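Transcriptional regulator (Vibrio virus VP882, PDB 7DWM) binds the autoinducer 3,5-dimethylpyrazin-2-ol (DPO) through its PAS fold and regulates transcription, probably by binding DNA through a LuxR-type helix-turn-helix domain. Local coordinates at the interface of chains A and B. Residues are numbered along the deposited sequence; one frame, centred on the assembly and turned at random. Chains: chain A/B, Transcriptional regulator.

Contact 1: the interface of chains A and B. Residues chain A 170-171, 176, 184; chain B 139, 142-143.
A:Phe171 and A:Met184, from the LuxR-type helix-turn-helix domain of chain A, receive the end of chain B helix 127-141 and the two leucines that follow it. The packing is mainly apolar, and no nitrogen or oxygen pairs across it. A:Phe171 points its ring tip at B:Leu143: CZ lies 3.7 Å from the methyl CD2 of B:Leu143, the two side chains meeting head on. One rim carbon back, CE1 of A:Phe171 is 4.0 Å from CG1 of B:Val139, the branch anti to the backbone N (chi1 175°). B:Leu142 passes A:Phe171 in the opposite direction and sets its methyl CD1 against two rings, 4.1 Å from CZ of A:Phe171 and likewise 4.1 Å from CE1 of A:Phe170. Within chain A, packing steadies the A:Phe171 ring from both faces. CD1 of A:Phe170 sits over the rim on one face, and the methyl CE of A:Met184 lies 3.5 Å above the ring plane on the other. That methyl is placed by a bend at the end of the A:Met184 chain (chi3 93°), and it also touches CD2 of B:Leu143 at 3.8 Å. The guanidinium of A:Arg176 lies farther back, its NH2 4.4 Å from CG1 of B:Val139.

Contact 2: the interface of chains A and B. Residues chain A 91, 237-238; chain B 133-134, 136-137.
A:Leu237 lies across B:Arg133, B:Ile134 and B:Ala137 on helix 127-141 of chain B, whose start overlaps the end of the PAS-family region; A:Lys238 beside it is the last residue of chain A. Apolar packing centres on A:Leu237. Its methyl CD2 rests against the helix surface, 3.6 Å from CB of B:Ala137 and also 3.6 Å from CA of B:Ile134. The same methyl faces backbone as well as side chain, since the carbonyl O of B:Arg133 is 3.3 Å from CD2 of A:Leu237. Nearer the main chain, CB of A:Leu237 meets CB of B:Arg133 at 3.6 Å. A:Leu91, on strand 88-96, adds a looser contact, its CD2 4.2 Å from CB of B:Ala137. Polar contact gathers at the chain terminus. The side-chain NE of B:Arg133 donates a hydrogen bond of 3.0 Å to the backbone O of A:Lys238. This bond is bent, with 137° at the hydrogen, and the acceptor stands 27° out of the guanidinium plane. The B:Arg133 chain bends at chi3 (139°) as it carries NE past A:Leu237 to the terminal residue. The guanidinium of B:Arg136 comes near the same carbonyl, but its exact placement is doubtful. The positive charge of B:Arg133 might suit a C-terminal carboxylate there, and B:Arg136 may add to this if its placement is right.

Contact 3: the interface of chains A and B. Residues chain A 228, 233, 235; chain B 137-138, 141-142.
B:Leu141 enters between A:Leu228 and A:Met235, and its side chain is met in turn by A:Leu228, A:Met235 and A:Val233. Its CB touches the methyl CD2 of A:Leu228 at 3.7 Å. CG, anti to the carbonyl carbon and beside the backbone N (chi1 -90°), comes 3.6 Å from the thioether SD of A:Met235, whose chain runs obliquely across the leucine. At the fork, CD1 spans both neighbours, lying 3.9 Å from CD2 of A:Leu228 and as close to the sulphur of A:Met235. The other methyl, CD2, also borders that sulphur and meets CG1 of A:Val233 tip to tip at 3.9 Å. To either side, the helix and the residue just after it extend the apolar surface. The methyl CE of A:Met235, turned by a bend at chi3 (63°), lies 3.8 Å from CB of B:Ala137. A:Leu228 uses its second branch, CD1, against CG1 of B:Val138 at 3.6 Å and against CG of B:Leu142 at 3.7 Å, crossing B:Leu142 at about a right angle. The site lies at the end of chain B helix 127-141, held between the 3-10 helix 226-228 and the C-terminal strand 233-236 of chain A.

Contact 4: the interface of chains A and B. Residues chain A 86-87, 108; chain B 23-26.
A:Lys87 and B:Pro25 meet between the PAS folds of the two chains, where the loop leading into strand 88-96 of chain A runs beside the segment 23-26 of chain B. The CG corner of the B:Pro25 ring approaches the base of A:Lys87, 3.8 Å from its CB, and lies equally near the backbone N of A:Lys87. From that base the lysine chain extends toward B:Asp26 and crosses it at about a right angle. The methylene CE of A:Lys87 reaches 3.5 Å from the carboxylate oxygen OD1 of B:Asp26. The amine NZ of A:Lys87 lies 4.7 Å from OD1 of B:Asp26, too far for a salt bridge. The two groups are therefore near without pairing, and any attraction between opposite charges would act over that distance. A:Thr108, on strand 99-110, meets B:Gln24 in a second crossing at about a right angle. The hydroxyl OG1 of A:Thr108, anti to the backbone N (chi1 -179°), lies 3.2 Å from the amide NE2 of B:Gln24, near but not hydrogen-bonded. The threonine methyl CG2 borders the same nitrogen at 3.5 Å. Within chain B, NE2 of B:Gln24 donates to the backbone O of B:Asn23 over 3.3 Å, and this bond may help keep the amide beside the threonine.

Contact 1: the interface of chains A and B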
loop_
_atom_site.group_PDB
_atom_site.type_symbol
_atom_site.label_atom_id
_atom_site.label_comp_id
_atom_site.label_asym_id
_atom_site.label_seq_id
_atom_site.Cartn_x
_atom_site.Cartn_y
_atom_site.Cartn_z
ATOM N N PHE A 170 15.360 -11.834 -8.101
ATOM C CA PHE A 170 14.626 -11.040 -7.121
ATOM C C PHE A 170 15.577 -10.228 -6.257
ATOM O O PHE A 170 15.357 -9.035 -6.018
ATOM C CB PHE A 170 13.754 -11.950 -6.247
ATOM C CG PHE A 170 12.847 -11.205 -5.296
ATOM C CD1 PHE A 170 13.277 -10.859 -4.024
ATOM C CD2 PHE A 170 11.563 -10.849 -5.682
ATOM C CE1 PHE A 170 12.445 -10.172 -3.158
ATOM C CE2 PHE A 170 10.728 -10.164 -4.819
ATOM C CZ PHE A 170 11.169 -9.824 -3.557
ATOM N N PHE A 171 16.650 -10.859 -5.784
ATOM C CA PHE A 171 17.554 -10.121 -4.908
ATOM C C PHE A 171 18.558 -9.265 -5.679
ATOM O O PHE A 171 19.042 -8.263 -5.143
ATOM C CB PHE A 171 18.243 -11.081 -3.943
ATOM C CG PHE A 171 17.321 -11.600 -2.878
ATOM C CD1 PHE A 171 16.695 -10.722 -2.007
ATOM C CD2 PHE A 171 17.051 -12.952 -2.768
ATOM C CE1 PHE A 171 15.829 -11.186 -1.034
ATOM C CE2 PHE A 171 16.190 -13.422 -1.795
ATOM C CZ PHE A 171 15.579 -12.538 -0.927
ATOM N N ARG A 176 21.182 -6.268 -3.910
ATOM C CA ARG A 176 22.151 -7.206 -3.366
ATOM C C ARG A 176 23.205 -7.542 -4.414
ATOM O O ARG A 176 22.963 -7.453 -5.621
ATOM C CB ARG A 176 21.469 -8.491 -2.894
ATOM C CG ARG A 176 20.249 -8.279 -2.015
ATOM C CD ARG A 176 20.576 -7.439 -0.793
ATOM N NE ARG A 176 19.819 -7.867 0.381
ATOM C CZ ARG A 176 18.528 -7.614 0.576
ATOM N NH1 ARG A 176 17.836 -6.929 -0.326
ATOM N NH2 ARG A 176 17.926 -8.045 1.676
ATOM N N MET A 184 22.548 -15.166 1.571
ATOM C CA MET A 184 21.117 -15.345 1.804
ATOM C C MET A 184 20.637 -16.744 1.430
ATOM O O MET A 184 19.707 -17.262 2.056
ATOM C CB MET A 184 20.321 -14.293 1.033
ATOM C CG MET A 184 20.679 -12.867 1.394
ATOM S SD MET A 184 19.884 -11.662 0.320
ATOM C CE MET A 184 18.413 -11.302 1.273
ATOM N N VAL B 139 10.445 -10.884 1.520
ATOM C CA VAL B 139 11.879 -11.185 1.789
ATOM C C VAL B 139 11.951 -12.123 2.995
ATOM O O VAL B 139 12.725 -13.083 2.948
ATOM C CB VAL B 139 12.685 -9.900 2.041
ATOM C CG1 VAL B 139 14.116 -10.212 2.441
ATOM C CG2 VAL B 139 12.648 -8.976 0.838
ATOM N N LEU B 142 11.168 -15.521 2.155
ATOM C CA LEU B 142 12.261 -16.198 1.460
ATOM C C LEU B 142 13.463 -16.481 2.355
ATOM O O LEU B 142 14.459 -17.030 1.871
ATOM C CB LEU B 142 12.696 -15.382 0.239
ATOM C CG LEU B 142 11.630 -15.218 -0.848
ATOM C CD1 LEU B 142 11.822 -13.917 -1.617
ATOM C CD2 LEU B 142 11.656 -16.413 -1.787
ATOM N N LEU B 143 13.385 -16.140 3.640
ATOM C CA LEU B 143 14.465 -16.312 4.606
ATOM C C LEU B 143 13.889 -16.770 5.947
ATOM O O LEU B 143 12.663 -16.877 6.083
ATOM C CB LEU B 143 15.261 -15.006 4.768
ATOM C CG LEU B 143 16.330 -14.518 3.766
ATOM C CD1 LEU B 143 17.257 -15.655 3.337
ATOM C CD2 LEU B 143 15.804 -13.729 2.551
#

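Contact 2: the interface of chains A and B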
loop_
_atom_site.group_PDB
_atom_site.type_symbol
_atom_site.label_atom_id
_atom_site.label_comp_id
_atom_site.label_asym_id
_atom_site.label_seq_id
_atom_site.Cartn_x
_atom_site.Cartn_y
_atom_site.Cartn_z
ATOM N N LEU A 91 -0.949 -9.516 5.635
ATOM C CA LEU A 91 -0.899 -10.219 4.367
ATOM C C LEU A 91 -1.425 -11.624 4.594
ATOM O O LEU A 91 -0.786 -12.430 5.282
ATOM C CB LEU A 91 0.528 -10.245 3.819
ATOM C CG LEU A 91 0.824 -11.133 2.594
ATOM C CD1 LEU A 91 0.039 -10.673 1.373
ATOM C CD2 LEU A 91 2.315 -11.159 2.295
ATOM N N LEU A 237 2.458 -6.931 8.543
ATOM C CA LEU A 237 3.436 -6.125 7.839
ATOM C C LEU A 237 4.062 -5.116 8.788
ATOM O O LEU A 237 3.386 -4.542 9.646
ATOM C CB LEU A 237 2.782 -5.453 6.636
ATOM C CG LEU A 237 2.248 -6.576 5.739
ATOM C CD1 LEU A 237 0.897 -6.254 5.141
ATOM C CD2 LEU A 237 3.242 -6.926 4.651
ATOM N N LYS A 238 5.366 -4.914 8.639
ATOM C CA LYS A 238 6.138 -4.173 9.627
ATOM C C LYS A 238 6.915 -3.018 9.003
ATOM O O LYS A 238 6.350 -1.966 8.701
ATOM C CB LYS A 238 7.097 -5.124 10.347
ATOM C CG LYS A 238 6.404 -6.342 10.940
ATOM C CD LYS A 238 7.372 -7.277 11.650
ATOM C CE LYS A 238 8.677 -7.430 10.888
ATOM N NZ LYS A 238 9.584 -8.402 11.558
ATOM N N ARG B 133 6.193 -2.653 2.719
ATOM C CA ARG B 133 5.895 -3.622 3.768
ATOM C C ARG B 133 5.697 -5.014 3.179
ATOM O O ARG B 133 6.225 -6.001 3.707
ATOM C CB ARG B 133 4.660 -3.177 4.554
ATOM C CG ARG B 133 4.985 -2.355 5.796
ATOM C CD ARG B 133 3.846 -1.423 6.177
ATOM N NE ARG B 133 3.643 -1.378 7.623
ATOM C CZ ARG B 133 2.705 -0.655 8.228
ATOM N NH1 ARG B 133 1.880 0.098 7.514
ATOM N NH2 ARG B 133 2.595 -0.678 9.550
ATOM N N ILE B 134 4.951 -5.108 2.073
ATOM C CA ILE B 134 4.747 -6.399 1.422
ATOM C C ILE B 134 6.058 -6.941 0.875
ATOM O O ILE B 134 6.289 -8.157 0.884
ATOM C CB ILE B 134 3.695 -6.260 0.300
ATOM C CG1 ILE B 134 2.302 -6.040 0.883
ATOM C CG2 ILE B 134 3.702 -7.480 -0.615
ATOM C CD1 ILE B 134 1.299 -5.574 -0.139
ATOM N N ARG B 136 9.130 -6.424 2.224
ATOM C CA ARG B 136 9.861 -6.955 3.373
ATOM C C ARG B 136 9.249 -8.268 3.853
ATOM O O ARG B 136 9.972 -9.202 4.232
ATOM C CB ARG B 136 9.893 -5.915 4.492
ATOM C CG ARG B 136 10.464 -4.571 4.047
ATOM C CD ARG B 136 10.709 -3.637 5.221
ATOM N NE ARG B 136 9.991 -2.374 5.066
ATOM C CZ ARG B 136 8.771 -2.147 5.542
ATOM N NH1 ARG B 136 8.133 -3.098 6.211
ATOM N NH2 ARG B 136 8.188 -0.971 5.353
ATOM N N ALA B 137 7.916 -8.372 3.806
ATOM C CA ALA B 137 7.256 -9.630 4.144
ATOM C C ALA B 137 7.677 -10.744 3.195
ATOM O O ALA B 137 7.899 -11.880 3.623
ATOM C CB ALA B 137 5.738 -9.458 4.129
#

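Contact 3: the interface of chains A and B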
loop_
_atom_site.group_PDB
_atom_site.type_symbol
_atom_site.label_atom_id
_atom_site.label_comp_id
_atom_site.label_asym_id
_atom_site.label_seq_id
_atom_site.Cartn_x
_atom_site.Cartn_y
_atom_site.Cartn_z
ATOM N N LEU A 228 7.357 -19.382 -3.942
ATOM C CA LEU A 228 6.459 -18.780 -2.965
ATOM C C LEU A 228 4.988 -19.028 -3.276
ATOM O O LEU A 228 4.140 -18.761 -2.420
ATOM C CB LEU A 228 6.724 -17.279 -2.853
ATOM C CG LEU A 228 7.689 -16.902 -1.728
ATOM C CD1 LEU A 228 8.055 -15.428 -1.789
ATOM C CD2 LEU A 228 7.092 -17.257 -0.377
ATOM N N VAL A 233 -0.196 -18.311 4.151
ATOM C CA VAL A 233 0.451 -17.432 5.123
ATOM C C VAL A 233 -0.550 -16.422 5.667
ATOM O O VAL A 233 -1.540 -16.067 5.022
ATOM C CB VAL A 233 1.688 -16.679 4.552
ATOM C CG1 VAL A 233 2.654 -17.632 3.841
ATOM C CG2 VAL A 233 1.271 -15.553 3.624
ATOM N N MET A 235 0.690 -12.820 7.804
ATOM C CA MET A 235 1.846 -12.155 8.386
ATOM C C MET A 235 1.509 -10.692 8.622
ATOM O O MET A 235 0.912 -10.044 7.757
ATOM C CB MET A 235 3.062 -12.215 7.452
ATOM C CG MET A 235 3.679 -13.581 7.233
ATOM S SD MET A 235 4.900 -13.443 5.909
ATOM C CE MET A 235 6.058 -12.301 6.655
ATOM N N ALA B 137 7.916 -8.372 3.806
ATOM C CA ALA B 137 7.256 -9.630 4.144
ATOM C C ALA B 137 7.677 -10.744 3.195
ATOM O O ALA B 137 7.899 -11.880 3.623
ATOM C CB ALA B 137 5.738 -9.458 4.129
ATOM N N VAL B 138 7.748 -10.454 1.892
ATOM C CA VAL B 138 8.164 -11.467 0.922
ATOM C C VAL B 138 9.623 -11.854 1.133
ATOM O O VAL B 138 9.995 -13.033 1.013
ATOM C CB VAL B 138 7.919 -10.963 -0.512
ATOM C CG1 VAL B 138 8.634 -11.844 -1.520
ATOM C CG2 VAL B 138 6.429 -10.904 -0.802
ATOM N N LEU B 141 9.671 -14.191 4.014
ATOM C CA LEU B 141 9.183 -15.526 3.600
ATOM C C LEU B 141 10.324 -16.252 2.890
ATOM O O LEU B 141 10.419 -17.477 3.045
ATOM C CB LEU B 141 7.977 -15.354 2.677
ATOM C CG LEU B 141 6.630 -15.317 3.391
ATOM C CD1 LEU B 141 5.496 -15.113 2.405
ATOM C CD2 LEU B 141 6.417 -16.588 4.190
ATOM N N LEU B 142 11.168 -15.521 2.155
ATOM C CA LEU B 142 12.261 -16.198 1.460
ATOM C C LEU B 142 13.463 -16.481 2.355
ATOM O O LEU B 142 14.459 -17.030 1.871
ATOM C CB LEU B 142 12.696 -15.382 0.239
ATOM C CG LEU B 142 11.630 -15.218 -0.848
ATOM C CD1 LEU B 142 11.822 -13.917 -1.617
ATOM C CD2 LEU B 142 11.656 -16.413 -1.787
#

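Contact 4: the interface of chains A and B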
loop_
_atom_site.group_PDB
_atom_site.type_symbol
_atom_site.label_atom_id
_atom_site.label_comp_id
_atom_site.label_asym_id
_atom_site.label_seq_id
_atom_site.Cartn_x
_atom_site.Cartn_y
_atom_site.Cartn_z
ATOM N N GLU A 86 -2.813 2.301 17.109
ATOM C CA GLU A 86 -2.395 2.135 15.689
ATOM C C GLU A 86 -2.985 0.873 15.053
ATOM O O GLU A 86 -3.321 -0.064 15.787
ATOM C CB GLU A 86 -0.870 2.165 15.581
ATOM C CG GLU A 86 -0.173 1.295 16.610
ATOM C CD GLU A 86 0.572 2.039 17.706
ATOM O OE1 GLU A 86 0.327 3.249 17.873
ATOM O OE2 GLU A 86 1.391 1.404 18.391
ATOM N N LYS A 87 -3.125 0.899 13.726
ATOM C CA LYS A 87 -3.682 -0.221 12.933
ATOM C C LYS A 87 -2.547 -1.149 12.507
ATOM O O LYS A 87 -1.406 -0.695 12.510
ATOM C CB LYS A 87 -4.267 0.336 11.636
ATOM C CG LYS A 87 -3.287 0.353 10.472
ATOM C CD LYS A 87 -3.725 1.203 9.310
ATOM C CE LYS A 87 -2.571 1.697 8.464
ATOM N NZ LYS A 87 -1.285 1.621 9.195
ATOM N N THR A 108 -7.780 -2.888 12.919
ATOM C CA THR A 108 -7.782 -1.653 13.684
ATOM C C THR A 108 -8.532 -1.839 15.001
ATOM O O THR A 108 -9.474 -2.627 15.070
ATOM C CB THR A 108 -8.429 -0.515 12.884
ATOM O OG1 THR A 108 -8.386 0.689 13.658
ATOM C CG2 THR A 108 -9.871 -0.868 12.520
ATOM N N ASN B 23 -11.355 7.766 14.257
ATOM C CA ASN B 23 -10.490 6.866 14.986
ATOM C C ASN B 23 -9.971 5.804 14.032
ATOM O O ASN B 23 -10.132 4.594 14.248
ATOM C CB ASN B 23 -11.146 6.218 16.202
ATOM C CG ASN B 23 -11.398 7.203 17.325
ATOM O OD1 ASN B 23 -11.746 8.357 17.055
ATOM N ND2 ASN B 23 -10.959 6.835 18.567
ATOM N N GLN B 24 -9.418 6.270 12.913
ATOM C CA GLN B 24 -8.677 5.475 11.946
ATOM C C GLN B 24 -7.387 6.214 11.600
ATOM O O GLN B 24 -7.415 7.428 11.382
ATOM C CB GLN B 24 -9.463 5.267 10.650
ATOM C CG GLN B 24 -10.838 4.676 10.812
ATOM C CD GLN B 24 -10.841 3.158 10.741
ATOM O OE1 GLN B 24 -11.398 2.573 9.811
ATOM N NE2 GLN B 24 -10.232 2.513 11.729
ATOM N N PRO B 25 -6.265 5.502 11.530
ATOM C CA PRO B 25 -5.013 6.160 11.124
ATOM C C PRO B 25 -4.972 6.520 9.648
ATOM O O PRO B 25 -4.151 7.357 9.267
ATOM C CB PRO B 25 -3.947 5.110 11.471
ATOM C CG PRO B 25 -4.636 4.053 12.302
ATOM C CD PRO B 25 -6.075 4.091 11.883
ATOM N N ASP B 26 -5.825 5.929 8.810
ATOM C CA ASP B 26 -5.831 6.223 7.386
ATOM C C ASP B 26 -6.582 7.521 7.109
ATOM O O ASP B 26 -7.513 7.874 7.838
ATOM C CB ASP B 26 -6.473 5.085 6.602
ATOM C CG ASP B 26 -5.486 3.986 6.254
ATOM O OD1 ASP B 26 -4.282 4.141 6.561
ATOM O OD2 ASP B 26 -5.915 2.967 5.672
#

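Chain B helix 127-141 and the residues just after it supply the chain B side of contacts 1, 2 and 3. The C-alpha centres of contacts 2 and 3 are about 8 Å apart, and they share B:Ala137; contacts 1 and 3 share B:Leu142 at about 11 Å. Along this stretch, chain B touches the C-terminal segment of chain A and then its LuxR-type domain. Contact 4 stands apart, about 17 Å from contact 2 and 31 Å from contact 1, joining the PAS regions. Together they could couple the PAS and DNA-binding parts across the two-chain assembly, not an exact two-fold, if that pairing is the biological one.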